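Local coordinates for protein putative phosphosugar isomerases (Salmonella typhimurium LT2, PDB 3FKJ) that probably binds sugar phosphates and acts as an isomerase, as a member of the sugar isomerase (SIS) family, at residues Gly50-Phe55 against Val71-Ser76; Asp188-Ala193 against Gly314-Cys319. All blocks are in the same frame, centred on the assembly; numbering follows the deposited sequence.

Contact 1: residues Gly50-Phe55 against Val71-Ser76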
ATOM      1  N   GLY A  50      -8.622   0.015   9.625  1.00 33.12           N
ATOM      2  CA  GLY A  50      -8.755  -1.406   9.925  1.00 32.57           C
ATOM      3  C   GLY A  50      -9.725  -2.132   9.011  1.00 31.55           C
ATOM      4  O   GLY A  50      -9.597  -3.328   8.801  1.00 31.42           O
ATOM      5  N   SER A  51     -10.696  -1.410   8.479  1.00 31.55           N
ATOM      6  CA  SER A  51     -11.656  -1.987   7.560  1.00 33.17           C
ATOM      7  C   SER A  51     -11.176  -2.097   6.111  1.00 31.94           C
ATOM      8  O   SER A  51     -11.866  -2.670   5.279  1.00 34.56           O
ATOM      9  CB  SER A  51     -13.015  -1.255   7.685  1.00 34.84           C
ATOM     10  OG  SER A  51     -13.677  -1.647   8.894  1.00 34.61           O
ATOM     11  N   LEU A  52      -9.978  -1.571   5.831  1.00 32.23           N
ATOM     12  CA  LEU A  52      -9.249  -1.886   4.623  1.00 29.28           C
ATOM     13  C   LEU A  52      -8.171  -2.962   4.844  1.00 28.43           C
ATOM     14  O   LEU A  52      -8.057  -3.914   4.046  1.00 29.21           O
ATOM     15  CB  LEU A  52      -8.614  -0.623   4.081  1.00 28.13           C
ATOM     16  CG  LEU A  52      -7.887  -0.797   2.753  1.00 32.65           C
ATOM     17  CD1 LEU A  52      -8.791  -1.480   1.686  1.00 27.52           C
ATOM     18  CD2 LEU A  52      -7.299   0.563   2.300  1.00 26.17           C
ATOM     19  N   THR A  53      -7.363  -2.832   5.884  1.00 28.18           N
ATOM     20  CA  THR A  53      -6.303  -3.830   6.151  1.00 28.72           C
ATOM     21  C   THR A  53      -6.902  -5.212   6.494  1.00 31.20           C
ATOM     22  O   THR A  53      -6.250  -6.234   6.315  1.00 29.42           O
ATOM     23  CB  THR A  53      -5.362  -3.434   7.318  1.00 31.13           C
ATOM     24  OG1 THR A  53      -6.115  -3.197   8.509  1.00 31.12           O
ATOM     25  CG2 THR A  53      -4.417  -2.240   6.972  1.00 30.09           C
ATOM     26  N   GLY A  54      -8.158  -5.228   6.958  1.00 28.97           N
ATOM     27  CA  GLY A  54      -8.888  -6.476   7.188  1.00 30.31           C
ATOM     28  C   GLY A  54      -9.130  -7.292   5.906  1.00 30.91           C
ATOM     29  O   GLY A  54      -9.446  -8.469   5.982  1.00 31.88           O
ATOM     30  N   PHE A  55      -8.958  -6.659   4.744  1.00 29.71           N
ATOM     31  CA  PHE A  55      -9.076  -7.295   3.457  1.00 30.23           C
ATOM     32  C   PHE A  55      -7.771  -7.844   2.895  1.00 31.56           C
ATOM     33  O   PHE A  55      -7.805  -8.530   1.881  1.00 31.04           O
ATOM     34  CB  PHE A  55      -9.699  -6.320   2.442  1.00 30.79           C
ATOM     35  CG  PHE A  55     -11.155  -6.034   2.674  1.00 35.65           C
ATOM     36  CD1 PHE A  55     -12.067  -7.086   2.858  1.00 34.92           C
ATOM     37  CD2 PHE A  55     -11.626  -4.725   2.683  1.00 27.91           C
ATOM     38  CE1 PHE A  55     -13.408  -6.812   3.049  1.00 32.83           C
ATOM     39  CE2 PHE A  55     -12.947  -4.458   2.877  1.00 33.83           C
ATOM     40  CZ  PHE A  55     -13.843  -5.491   3.075  1.00 28.34           C
ATOM     41  N   VAL A  71      -7.654  -7.288  -9.210  1.00 35.11           N
ATOM     42  CA  VAL A  71      -7.958  -7.086  -7.795  1.00 32.90           C
ATOM     43  C   VAL A  71      -7.482  -5.709  -7.308  1.00 32.77           C
ATOM     44  O   VAL A  71      -6.287  -5.377  -7.430  1.00 32.66           O
ATOM     45  CB  VAL A  71      -7.374  -8.231  -6.929  1.00 35.49           C
ATOM     46  CG1 VAL A  71      -7.676  -8.009  -5.458  1.00 35.06           C
ATOM     47  CG2 VAL A  71      -7.966  -9.571  -7.406  1.00 27.11           C
ATOM     48  N   GLY A  72      -8.432  -4.921  -6.802  1.00 31.26           N
ATOM     49  CA  GLY A  72      -8.204  -3.589  -6.277  1.00 31.46           C
ATOM     50  C   GLY A  72      -8.343  -3.549  -4.779  1.00 30.61           C
ATOM     51  O   GLY A  72      -8.993  -4.417  -4.187  1.00 29.83           O
ATOM     52  N   TYR A  73      -7.740  -2.526  -4.170  1.00 30.88           N
ATOM     53  CA  TYR A  73      -7.640  -2.397  -2.716  1.00 31.07           C
ATOM     54  C   TYR A  73      -7.462  -0.944  -2.378  1.00 30.64           C
ATOM     55  O   TYR A  73      -6.407  -0.355  -2.619  1.00 31.52           O
ATOM     56  CB  TYR A  73      -6.465  -3.233  -2.260  1.00 33.85           C
ATOM     57  CG  TYR A  73      -6.094  -3.205  -0.797  1.00 31.15           C
ATOM     58  CD1 TYR A  73      -6.645  -4.125   0.099  1.00 33.00           C
ATOM     59  CD2 TYR A  73      -5.111  -2.352  -0.335  1.00 34.62           C
ATOM     60  CE1 TYR A  73      -6.266  -4.141   1.417  1.00 33.46           C
ATOM     61  CE2 TYR A  73      -4.742  -2.352   0.993  1.00 31.81           C
ATOM     62  CZ  TYR A  73      -5.309  -3.268   1.849  1.00 31.66           C
ATOM     63  OH  TYR A  73      -4.931  -3.281   3.143  1.00 30.29           O
ATOM     64  N   ILE A  74      -8.524  -0.308  -1.917  1.00 31.66           N
ATOM     65  CA  ILE A  74      -8.560   1.153  -1.953  1.00 32.16           C
ATOM     66  C   ILE A  74      -9.341   1.761  -0.773  1.00 30.89           C
ATOM     67  O   ILE A  74     -10.362   1.248  -0.346  1.00 29.97           O
ATOM     68  CB  ILE A  74      -9.111   1.650  -3.328  1.00 35.21           C
ATOM     69  CG1 ILE A  74      -9.085   3.182  -3.444  1.00 37.92           C
ATOM     70  CG2 ILE A  74     -10.510   1.164  -3.524  1.00 39.31           C
ATOM     71  CD1 ILE A  74      -7.682   3.767  -3.567  1.00 54.91           C
ATOM     72  N   THR A  75      -8.808   2.862  -0.255  1.00 32.29           N
ATOM     73  CA  THR A  75      -9.461   3.613   0.804  1.00 31.48           C
ATOM     74  C   THR A  75     -10.721   4.278   0.229  1.00 31.72           C
ATOM     75  O   THR A  75     -10.707   4.835  -0.882  1.00 32.82           O
ATOM     76  CB  THR A  75      -8.478   4.567   1.524  1.00 28.02           C
ATOM     77  OG1 THR A  75      -9.052   5.015   2.760  1.00 31.41           O
ATOM     78  CG2 THR A  75      -8.038   5.783   0.616  1.00 26.36           C
ATOM     79  N   SER A  76     -11.802   4.215   1.004  1.00 30.40           N
ATOM     80  CA  SER A  76     -13.146   4.478   0.528  1.00 30.96           C
ATOM     81  C   SER A  76     -13.310   5.819  -0.150  1.00 31.19           C
ATOM     82  O   SER A  76     -13.894   5.894  -1.229  1.00 33.70           O
ATOM     83  CB  SER A  76     -14.160   4.366   1.667  1.00 32.32           C
ATOM     84  OG  SER A  76     -14.160   3.082   2.282  1.00 30.75           O
TER
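The carbonyl oxygen of L52 accepts a hydrogen bond from F55 N at 3.0 Å, which closes a turn within 50-55, and the ring of Y73 also lies against it, with CE1 3.2 Å from L52 O. Y73 illustrates how one aromatic residue can join a strand to a neighbouring turn. Its ring stands away from the strand because CG lies anti to the backbone N (chi1 176°), and the L52 side chain crosses over one face. There L52 CD1 sits 3.7 Å from the ring centroid and only 14° off the normal, a well-centred CH-pi contact. The ring's rim is met by T53, whose CA is 3.4 Å from Y73 OH, and by F55 CB, 4.2 Å from Y73 CE1. The other methyl of L52, CD2, reaches past the tyrosine to the strand backbone, 3.8 Å from T75 N, so the leucine touches both the ring and the backbone at I74-T75. The polar ends point to other partners: T53 OG1 bonds to Q228, and T75 OG1 to E249 of the second subunit. Strands 42-47 and 70-75 are parallel neighbours joined through helix 56-65 in a beta-alpha-beta crossover; the contact ties the start of that connection to the outermost strand of the sheet within this chain, with W56 meeting the Y73 ring edge-to-face and F45 meeting the F55 ring at about 35°.

Contact 2: residues Asp188-Ala193 against Gly314-Cys319. With SCN (thiocyanate ion), chain C.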
ATOM      1  N   ASP A 188      -8.454 -23.504  17.024  1.00 41.32           N
ATOM      2  CA  ASP A 188      -7.525 -24.176  17.930  1.00 41.12           C
ATOM      3  C   ASP A 188      -6.129 -23.595  17.848  1.00 40.16           C
ATOM      4  O   ASP A 188      -5.481 -23.403  18.882  1.00 39.18           O
ATOM      5  CB  ASP A 188      -7.450 -25.675  17.643  1.00 41.90           C
ATOM      6  CG  ASP A 188      -8.720 -26.425  18.102  1.00 41.96           C
ATOM      7  OD1 ASP A 188      -9.613 -25.835  18.826  1.00 39.57           O
ATOM      8  OD2 ASP A 188      -8.827 -27.590  17.648  1.00 44.61           O
ATOM      9  N   VAL A 189      -5.670 -23.300  16.630  1.00 39.39           N
ATOM     10  CA  VAL A 189      -4.356 -22.667  16.459  1.00 37.74           C
ATOM     11  C   VAL A 189      -4.340 -21.261  17.102  1.00 37.97           C
ATOM     12  O   VAL A 189      -3.411 -20.937  17.857  1.00 36.94           O
ATOM     13  CB  VAL A 189      -3.881 -22.678  14.971  1.00 38.61           C
ATOM     14  CG1 VAL A 189      -2.752 -21.656  14.724  1.00 32.64           C
ATOM     15  CG2 VAL A 189      -3.420 -24.091  14.584  1.00 34.26           C
ATOM     16  N   VAL A 190      -5.366 -20.444  16.836  1.00 37.01           N
ATOM     17  CA  VAL A 190      -5.464 -19.112  17.456  1.00 35.57           C
ATOM     18  C   VAL A 190      -5.399 -19.207  18.991  1.00 37.00           C
ATOM     19  O   VAL A 190      -4.585 -18.534  19.630  1.00 36.69           O
ATOM     20  CB  VAL A 190      -6.711 -18.307  16.956  1.00 35.84           C
ATOM     21  CG1 VAL A 190      -7.016 -17.120  17.889  1.00 30.04           C
ATOM     22  CG2 VAL A 190      -6.491 -17.777  15.481  1.00 30.83           C
ATOM     23  N   HIS A 191      -6.207 -20.081  19.581  1.00 39.54           N
ATOM     24  CA  HIS A 191      -6.204 -20.237  21.060  1.00 41.19           C
ATOM     25  C   HIS A 191      -4.865 -20.730  21.621  1.00 37.86           C
ATOM     26  O   HIS A 191      -4.365 -20.182  22.597  1.00 36.68           O
ATOM     27  CB  HIS A 191      -7.368 -21.116  21.533  1.00 43.10           C
ATOM     28  CG  HIS A 191      -8.711 -20.566  21.166  1.00 55.10           C
ATOM     29  ND1 HIS A 191      -9.859 -21.327  21.189  1.00 64.38           N
ATOM     30  CD2 HIS A 191      -9.083 -19.334  20.730  1.00 65.52           C
ATOM     31  CE1 HIS A 191     -10.883 -20.584  20.809  1.00 68.55           C
ATOM     32  NE2 HIS A 191     -10.439 -19.371  20.518  1.00 70.02           N
ATOM     33  N   GLY A 192      -4.256 -21.708  20.960  1.00 36.35           N
ATOM     34  CA  GLY A 192      -2.914 -22.146  21.341  1.00 36.65           C
ATOM     35  C   GLY A 192      -1.833 -21.073  21.240  1.00 35.53           C
ATOM     36  O   GLY A 192      -0.933 -21.008  22.073  1.00 35.68           O
ATOM     37  N   ALA A 193      -1.924 -20.238  20.218  1.00 35.86           N
ATOM     38  CA  ALA A 193      -0.968 -19.149  19.993  1.00 35.79           C
ATOM     39  C   ALA A 193      -1.105 -18.033  21.047  1.00 36.05           C
ATOM     40  O   ALA A 193      -0.102 -17.541  21.599  1.00 36.59           O
ATOM     41  CB  ALA A 193      -1.151 -18.552  18.553  1.00 32.80           C
ATOM     42  N   GLY A 314      -1.474 -13.601   8.206  1.00 30.49           N
ATOM     43  CA  GLY A 314      -1.964 -12.276   8.595  1.00 31.05           C
ATOM     44  C   GLY A 314      -3.054 -12.394   9.646  1.00 32.55           C
ATOM     45  O   GLY A 314      -3.047 -11.695  10.634  1.00 33.88           O
ATOM     46  N   LEU A 315      -4.004 -13.287   9.398  1.00 33.78           N
ATOM     47  CA  LEU A 315      -5.080 -13.573  10.333  1.00 33.08           C
ATOM     48  C   LEU A 315      -4.571 -14.023  11.701  1.00 31.93           C
ATOM     49  O   LEU A 315      -5.031 -13.560  12.734  1.00 26.02           O
ATOM     50  CB  LEU A 315      -5.980 -14.655   9.762  1.00 35.02           C
ATOM     51  CG  LEU A 315      -6.788 -14.356   8.509  1.00 32.09           C
ATOM     52  CD1 LEU A 315      -7.607 -15.586   8.177  1.00 32.14           C
ATOM     53  CD2 LEU A 315      -7.682 -13.156   8.718  1.00 30.78           C
ATOM     54  N   LEU A 316      -3.581 -14.896  11.705  1.00 32.61           N
ATOM     55  CA  LEU A 316      -2.998 -15.302  12.981  1.00 32.01           C
ATOM     56  C   LEU A 316      -2.329 -14.140  13.726  1.00 32.60           C
ATOM     57  O   LEU A 316      -2.506 -14.016  14.954  1.00 33.31           O
ATOM     58  CB  LEU A 316      -2.017 -16.457  12.764  1.00 30.65           C
ATOM     59  CG  LEU A 316      -1.318 -17.023  14.002  1.00 34.86           C
ATOM     60  CD1 LEU A 316      -2.303 -17.644  14.978  1.00 26.20           C
ATOM     61  CD2 LEU A 316      -0.296 -18.044  13.550  1.00 33.98           C
ATOM     62  N   HIS A 317      -1.528 -13.324  13.016  1.00 31.10           N
ATOM     63  CA  HIS A 317      -0.872 -12.186  13.659  1.00 31.15           C
ATOM     64  C   HIS A 317      -1.913 -11.242  14.259  1.00 29.97           C
ATOM     65  O   HIS A 317      -1.747 -10.831  15.369  1.00 30.76           O
ATOM     66  CB  HIS A 317       0.027 -11.393  12.688  1.00 32.62           C
ATOM     67  CG  HIS A 317       1.323 -12.074  12.349  1.00 30.30           C
ATOM     68  ND1 HIS A 317       2.289 -12.360  13.288  1.00 24.55           N
ATOM     69  CD2 HIS A 317       1.815 -12.507  11.164  1.00 33.06           C
ATOM     70  CE1 HIS A 317       3.314 -12.946  12.695  1.00 28.85           C
ATOM     71  NE2 HIS A 317       3.049 -13.055  11.410  1.00 29.98           N
ATOM     72  N   ASN A 318      -2.989 -10.910  13.530  1.00 31.36           N
ATOM     73  CA  ASN A 318      -4.031 -10.029  14.059  1.00 31.59           C
ATOM     74  C   ASN A 318      -4.480 -10.541  15.445  1.00 31.05           C
ATOM     75  O   ASN A 318      -4.588  -9.782  16.397  1.00 33.20           O
ATOM     76  CB  ASN A 318      -5.288  -9.993  13.153  1.00 32.24           C
ATOM     77  CG  ASN A 318      -5.130  -9.197  11.847  1.00 32.48           C
ATOM     78  OD1 ASN A 318      -4.187  -8.429  11.626  1.00 32.60           O
ATOM     79  ND2 ASN A 318      -6.132  -9.353  10.986  1.00 30.63           N
ATOM     80  N   CYS A 319      -4.707 -11.838  15.555  1.00 29.65           N
ATOM     81  CA  CYS A 319      -5.149 -12.437  16.808  1.00 31.61           C
ATOM     82  C   CYS A 319      -4.086 -12.464  17.912  1.00 32.01           C
ATOM     83  O   CYS A 319      -4.380 -12.147  19.063  1.00 31.84           O
ATOM     84  CB  CYS A 319      -5.671 -13.856  16.559  1.00 32.42           C
ATOM     85  SG  CYS A 319      -7.088 -13.930  15.433  1.00 34.89           S
TER
HETATM   86  S   SCN C 329      -8.966 -13.799  12.095  1.00 31.13           S
HETATM   87  C   SCN C 329      -8.690 -12.063  12.317  1.00 29.82           C
HETATM   88  N   SCN C 329      -8.507 -10.915  12.435  1.00 35.21           N
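V190 and L316 provide the closest pair of CA atoms between two helical segments, 6.4 Å apart; the short axes pass at 9.9 Å and cross at -40°, with both chains running in broadly the same direction. A single layer of small and branched side chains fills the space. L316 supplies the central wedge. Its CG is anti to the backbone N (chi1 -179°), which carries CD1 across to the partner helix, where it settles between A193 CB at 3.9 Å and V189 CG1 at 4.0 Å, residues one turn apart. The V189 and L316 side chains meet at about a right angle. One turn further along, C319 faces V190: its CB lies 3.8 Å from V190 CG1, and its SG rests against CG2 of the same valine. The sulfur also has a second neighbour, the sulfur of a thiocyanate ion probably taken from the crystallisation liquor, which L315 CD2 touches as well. The far end of the ion accepts a hydrogen bond from N318 ND2 to its N atom, 3.2 Å long and bent to 157°. Between the two segments the contacts are apolar and no hydrogen bond crosses; the fit of methyl groups and one thiol dominates here, while just past 188-193 on the same helix Q194 NE2 bonds to C319 O, adding one polar tie between the helices.

The two contacts lie in series along the chain, their centres 21 Å apart and their nearest atoms about 6 Å apart, without touching. Contact 1 belongs to the first parallel-sheet domain; contact 2 joins helix 186-196 to helix 313-331, which H317 ties to Q268 on strand 263-268 of the second parallel sheet. Shared neighbours nevertheless connect them. Q228 bonds to T53 and packs against N318; helix 155-170 receives S51 and G54 through K155 and S159, and L315 and N318 through A156. The thiocyanate bound at contact 2 faces the gap between them, its N atom 6.9 Å from G54 CA. In SIS relatives the turn after the first strand borders the sugar-phosphate site, so the ion probably lies near that pocket.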